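Local coordinates for hypothetical protein (Bacteroides fragilis, PDB 4JJA) that is of unknown function but is probably an exo-acting beta-N-acetylmuramidase that cleaves peptidoglycan, at residues A[4-9]-A[141-146]; A[176-181]-A[366-371]. All coordinates share one frame; numbering follows the deposited sequence.

Interaction 1 (A[4-9]-A[141-146]); sequences SDVIIG and DRPNPN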
loop_
_atom_site.group_PDB
_atom_site.type_symbol
_atom_site.label_atom_id
_atom_site.label_comp_id
_atom_site.label_asym_id
_atom_site.label_seq_id
_atom_site.Cartn_x
_atom_site.Cartn_y
_atom_site.Cartn_z
ATOM N N SER A 4 25.189 2.586 6.121
ATOM C CA SER A 4 24.563 3.915 6.265
ATOM C C SER A 4 23.155 3.886 5.660
ATOM O O SER A 4 22.619 2.809 5.338
ATOM C CB SER A 4 25.468 5.027 5.677
ATOM O OG SER A 4 26.112 4.643 4.473
ATOM N N ASP A 5 22.579 5.071 5.537
ATOM C CA ASP A 5 21.154 5.267 5.354
ATOM C C ASP A 5 20.698 4.946 3.946
ATOM O O ASP A 5 21.461 5.014 2.993
ATOM C CB ASP A 5 20.803 6.700 5.645
ATOM C CG ASP A 5 20.992 7.047 7.106
ATOM O OD1 ASP A 5 21.175 6.105 7.927
ATOM O OD2 ASP A 5 20.961 8.250 7.416
ATOM N N VAL A 6 19.432 4.572 3.855
ATOM C CA VAL A 6 18.863 4.280 2.540
ATOM C C VAL A 6 19.001 5.484 1.631
ATOM O O VAL A 6 18.712 6.594 2.035
ATOM C CB VAL A 6 17.372 3.870 2.649
ATOM C CG1 VAL A 6 16.769 3.782 1.260
ATOM C CG2 VAL A 6 17.244 2.547 3.361
ATOM N N ILE A 7 19.394 5.238 0.391
ATOM C CA ILE A 7 19.392 6.282 -0.636
ATOM C C ILE A 7 18.316 5.844 -1.640
ATOM O O ILE A 7 18.456 4.856 -2.360
ATOM C CB ILE A 7 20.765 6.431 -1.328
ATOM C CG1 ILE A 7 21.870 6.705 -0.327
ATOM C CG2 ILE A 7 20.724 7.487 -2.424
ATOM C CD1 ILE A 7 23.289 6.658 -0.932
ATOM N N ILE A 8 17.225 6.582 -1.681
ATOM C CA ILE A 8 16.124 6.221 -2.564
ATOM C C ILE A 8 16.513 6.477 -4.026
ATOM O O ILE A 8 17.474 7.202 -4.329
ATOM C CB ILE A 8 14.830 6.960 -2.211
ATOM C CG1 ILE A 8 14.975 8.468 -2.419
ATOM C CG2 ILE A 8 14.343 6.589 -0.776
ATOM C CD1 ILE A 8 13.653 9.239 -2.285
ATOM N N GLY A 9 15.780 5.868 -4.951
ATOM C CA GLY A 9 16.045 6.025 -6.366
ATOM C C GLY A 9 16.092 7.506 -6.769
ATOM O O GLY A 9 16.952 7.904 -7.538
ATOM N N ASP A 141 12.830 3.778 -7.208
ATOM C CA ASP A 141 12.274 2.910 -6.173
ATOM C C ASP A 141 12.365 3.553 -4.803
ATOM O O ASP A 141 13.297 4.351 -4.522
ATOM C CB ASP A 141 12.958 1.544 -6.182
ATOM C CG ASP A 141 12.040 0.369 -5.939
ATOM O OD1 ASP A 141 10.809 0.491 -6.060
ATOM O OD2 ASP A 141 12.640 -0.734 -5.704
ATOM N N ARG A 142 11.415 3.216 -3.945
ATOM C CA ARG A 142 11.420 3.574 -2.539
ATOM C C ARG A 142 11.226 2.300 -1.738
ATOM O O ARG A 142 10.653 1.334 -2.218
ATOM C CB ARG A 142 10.350 4.598 -2.187
ATOM C CG ARG A 142 10.604 5.961 -2.823
ATOM C CD ARG A 142 9.571 7.000 -2.420
ATOM N NE ARG A 142 9.851 8.247 -3.154
ATOM C CZ ARG A 142 10.312 9.365 -2.638
ATOM N NH1 ARG A 142 10.491 9.494 -1.325
ATOM N NH2 ARG A 142 10.565 10.387 -3.444
ATOM N N PRO A 143 11.695 2.305 -0.495
ATOM C CA PRO A 143 11.517 1.126 0.337
ATOM C C PRO A 143 10.081 0.733 0.590
ATOM O O PRO A 143 9.201 1.584 0.551
ATOM C CB PRO A 143 12.194 1.518 1.675
ATOM C CG PRO A 143 13.221 2.490 1.276
ATOM C CD PRO A 143 12.541 3.297 0.186
ATOM N N ASN A 144 9.884 -0.556 0.849
ATOM C CA ASN A 144 8.634 -1.043 1.401
ATOM C C ASN A 144 8.828 -1.103 2.909
ATOM O O ASN A 144 9.663 -1.880 3.369
ATOM C CB ASN A 144 8.333 -2.424 0.813
ATOM C CG ASN A 144 7.054 -3.031 1.336
ATOM O OD1 ASN A 144 6.472 -2.541 2.315
ATOM N ND2 ASN A 144 6.652 -4.154 0.716
ATOM N N PRO A 145 8.084 -0.299 3.703
ATOM C CA PRO A 145 8.288 -0.335 5.149
ATOM C C PRO A 145 7.873 -1.657 5.782
ATOM O O PRO A 145 8.238 -1.946 6.904
ATOM C CB PRO A 145 7.419 0.818 5.646
ATOM C CG PRO A 145 6.312 0.909 4.610
ATOM C CD PRO A 145 6.991 0.621 3.308
ATOM N N ASN A 146 7.089 -2.444 5.042
ATOM C CA ASN A 146 6.692 -3.803 5.398
ATOM C C ASN A 146 7.360 -4.828 4.452
ATOM O O ASN A 146 6.826 -5.902 4.199
ATOM C CB ASN A 146 5.150 -3.933 5.407
ATOM C CG ASN A 146 4.551 -3.307 6.635
ATOM O OD1 ASN A 146 4.915 -3.693 7.767
ATOM N ND2 ASN A 146 3.560 -2.436 6.457
#
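The methyl tip of Ile8 sits on one face of the Arg142 guanidinium, with CD1 3.2 Å above the plane of the charged group. The methyl is displaced toward the rim, so that CD1 is 3.3 Å from Arg142 NH1 and slightly farther from CZ and NH2. Two torsions prepare this approach: CG1 of Ile8 lies between the backbone N and the carbonyl carbon (chi1 64°), and CD1 then continues in an extended chain (chi2 171°). The arginine is extended from CG to NE and crosses the isoleucine obliquely. Two of its nitrogens bond to other partners, NE in a salt bridge with Asp108 and NH2 with the carbonyl of Met34, and this helps hold the plane against which the methyl packs.

One backbone bond ties the segments together: Gly9 N donates to Asp141 O at 2.9 Å, nearly straight at 164° and in the carbonyl plane. Gly9 comes close to the other segment here, its CA 4.9 Å from that of Asp141. Residues 141-146 leave the C-terminal end of strand 136-140 in the parallel sheet, whose order 3-2-1-4-5-6 is that of a Rossmann-like domain; the N-terminal segment thus packs on the loop that emerges from the fifth strand.

Farther along, the proline ring of Pro143 takes two apolar contacts. Ile8 CG2 meets Pro143 CD at 3.9 Å, the side chains crossing at about a right angle, whereas Val6 CG1 reaches Pro143 CG at 3.8 Å, those two side chains running alongside each other in opposite senses. Tyr205 and Tyr211 also pack against Pro143, and Ile7 pairs through its backbone with Lys203.

Interaction 2 (A[176-181]-A[366-371]); sequences LGELAL and LLYQDN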
loop_
_atom_site.group_PDB
_atom_site.type_symbol
_atom_site.label_atom_id
_atom_site.label_comp_id
_atom_site.label_asym_id
_atom_site.label_seq_id
_atom_site.Cartn_x
_atom_site.Cartn_y
_atom_site.Cartn_z
ATOM N N LEU A 176 7.717 -1.367 -5.071
ATOM C CA LEU A 176 6.934 -1.197 -6.292
ATOM C C LEU A 176 7.768 -1.553 -7.507
ATOM O O LEU A 176 7.223 -2.098 -8.478
ATOM C CB LEU A 176 6.355 0.180 -6.410
ATOM C CG LEU A 176 5.290 0.622 -5.422
ATOM C CD1 LEU A 176 4.922 2.115 -5.660
ATOM C CD2 LEU A 176 4.078 -0.261 -5.531
ATOM N N GLY A 177 9.084 -1.325 -7.499
ATOM C CA GLY A 177 9.927 -1.731 -8.597
ATOM C C GLY A 177 9.975 -3.229 -8.768
ATOM O O GLY A 177 9.884 -3.750 -9.865
ATOM N N GLU A 178 10.164 -3.939 -7.666
ATOM C CA GLU A 178 10.152 -5.406 -7.723
ATOM C C GLU A 178 8.835 -5.926 -8.230
ATOM O O GLU A 178 8.786 -6.840 -9.055
ATOM C CB GLU A 178 10.470 -5.958 -6.335
ATOM C CG GLU A 178 11.898 -5.647 -5.806
ATOM C CD GLU A 178 12.150 -6.107 -4.390
ATOM O OE1 GLU A 178 11.223 -5.968 -3.547
ATOM O OE2 GLU A 178 13.266 -6.635 -4.102
ATOM N N LEU A 179 7.739 -5.391 -7.691
ATOM C CA LEU A 179 6.425 -5.814 -8.080
ATOM C C LEU A 179 6.185 -5.562 -9.555
ATOM O O LEU A 179 5.592 -6.396 -10.233
ATOM C CB LEU A 179 5.363 -5.134 -7.209
ATOM C CG LEU A 179 3.947 -5.599 -7.382
ATOM C CD1 LEU A 179 3.810 -7.121 -7.152
ATOM C CD2 LEU A 179 3.035 -4.854 -6.397
ATOM N N ALA A 180 6.637 -4.427 -10.082
ATOM C CA ALA A 180 6.476 -4.135 -11.502
ATOM C C ALA A 180 7.154 -5.203 -12.329
ATOM O O ALA A 180 6.595 -5.662 -13.361
ATOM C CB ALA A 180 7.017 -2.777 -11.848
ATOM N N LEU A 181 8.371 -5.579 -11.951
ATOM C CA LEU A 181 9.079 -6.621 -12.669
ATOM C C LEU A 181 8.311 -7.940 -12.661
ATOM O O LEU A 181 8.272 -8.670 -13.674
ATOM C CB LEU A 181 10.507 -6.783 -12.122
ATOM C CG LEU A 181 11.436 -5.559 -12.253
ATOM C CD1 LEU A 181 12.790 -5.788 -11.577
ATOM C CD2 LEU A 181 11.619 -5.134 -13.729
ATOM N N LEU A 366 13.253 -9.915 -7.317
ATOM C CA LEU A 366 13.784 -9.115 -6.237
ATOM C C LEU A 366 14.984 -8.333 -6.709
ATOM O O LEU A 366 15.764 -8.779 -7.534
ATOM C CB LEU A 366 14.148 -9.935 -5.003
ATOM C CG LEU A 366 12.990 -10.713 -4.376
ATOM C CD1 LEU A 366 13.426 -11.529 -3.168
ATOM C CD2 LEU A 366 11.741 -9.815 -4.058
ATOM N N LEU A 367 15.108 -7.126 -6.197
ATOM C CA LEU A 367 16.194 -6.222 -6.510
ATOM C C LEU A 367 17.140 -6.007 -5.351
ATOM O O LEU A 367 18.171 -5.319 -5.468
ATOM C CB LEU A 367 15.633 -4.878 -6.956
ATOM C CG LEU A 367 14.908 -4.860 -8.303
ATOM C CD1 LEU A 367 14.139 -3.553 -8.466
ATOM C CD2 LEU A 367 15.878 -5.155 -9.450
ATOM N N TYR A 368 16.795 -6.585 -4.205
ATOM C CA TYR A 368 17.531 -6.385 -2.967
ATOM C C TYR A 368 17.646 -7.720 -2.283
ATOM O O TYR A 368 16.862 -8.610 -2.528
ATOM C CB TYR A 368 16.762 -5.408 -2.019
ATOM C CG TYR A 368 16.312 -4.166 -2.769
ATOM C CD1 TYR A 368 17.200 -3.171 -3.071
ATOM C CD2 TYR A 368 15.009 -3.991 -3.156
ATOM C CE1 TYR A 368 16.791 -2.047 -3.778
ATOM C CE2 TYR A 368 14.605 -2.889 -3.871
ATOM C CZ TYR A 368 15.491 -1.905 -4.162
ATOM O OH TYR A 368 15.138 -0.777 -4.867
ATOM N N GLN A 369 18.621 -7.812 -1.386
ATOM C CA GLN A 369 18.831 -9.013 -0.618
ATOM C C GLN A 369 17.554 -9.480 0.041
ATOM O O GLN A 369 16.883 -8.698 0.705
ATOM C CB GLN A 369 19.884 -8.734 0.457
ATOM C CG GLN A 369 20.338 -9.886 1.324
ATOM C CD GLN A 369 21.207 -9.380 2.409
ATOM O OE1 GLN A 369 22.404 -9.109 2.173
ATOM N NE2 GLN A 369 20.652 -9.197 3.552
ATOM N N ASP A 370 17.251 -10.763 -0.135
ATOM C CA ASP A 370 16.047 -11.347 0.397
ATOM C C ASP A 370 16.144 -11.480 1.908
ATOM O O ASP A 370 17.225 -11.346 2.508
ATOM C CB ASP A 370 15.792 -12.695 -0.304
ATOM C CG ASP A 370 14.381 -13.176 -0.275
ATOM O OD1 ASP A 370 13.473 -12.539 0.301
ATOM O OD2 ASP A 370 14.163 -14.242 -0.898
ATOM N N ASN A 371 15.005 -11.751 2.519
ATOM C CA ASN A 371 15.020 -12.070 3.938
ATOM C C ASN A 371 14.459 -13.423 4.154
ATOM O O ASN A 371 15.235 -14.368 3.888
ATOM C CB ASN A 371 14.335 -10.990 4.761
ATOM C CG ASN A 371 14.418 -11.237 6.246
ATOM O OD1 ASN A 371 15.384 -11.832 6.745
ATOM N ND2 ASN A 371 13.458 -10.725 6.982
ATOM O OXT ASN A 371 13.313 -13.584 4.584
#
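The segment 366-371, which has no regular secondary structure, passes the first turns of helix 176-185 with the CA atoms of Glu178 and Leu366 5.4 Å apart. Glu178 reaches across to the backbone: OE2 accepts from Leu367 N at 2.8 Å through its anti lone pair, the N-H...O angle being 165°. With CD anti to CA about the CB-CG bond (chi2 175°), the extended chain brings the carboxylate to the segment 366-371. His207 NE2 also bonds to OE2, while OE1 takes the backbone N of Thr175, so both oxygens are held. Around this polar grip, Leu366 CD2 lies 3.5 Å from Glu178 OE2, and Tyr368 CD2 approaches the same oxygen at 3.3 Å, its ring plane turned 57° from the carboxylate. One helical turn on, Leu181 CD1 touches Leu367 CD2 at 3.8 Å, these two side chains crossing at about a right angle. Leu367 also lies near a bound glycerol, probably from the crystallisation liquor. Glu178 thus turns one oxygen back to the residue before its helix and, through OE2, ties the C-terminal tail to the Rossmann-like domain.

The centres of interactions 1 and 2 lie about 12 Å apart, and both segments of interaction 1 come before those of interaction 2 along the chain. Asp141 joins them directly. Its OD2 is 2.6 Å from Tyr368 OH and its OD1 2.9 Å from Gly177 N, both probable hydrogen bonds, so the loop after strand 136-140 meets the start of helix 176-185 and the C-terminal tail at one carboxylate. Together the two contacts fasten segments at both modelled ends of the chain to the parallel-sheet domain, and the tail, coming after helix 352-362, links the C-terminal family region back to it.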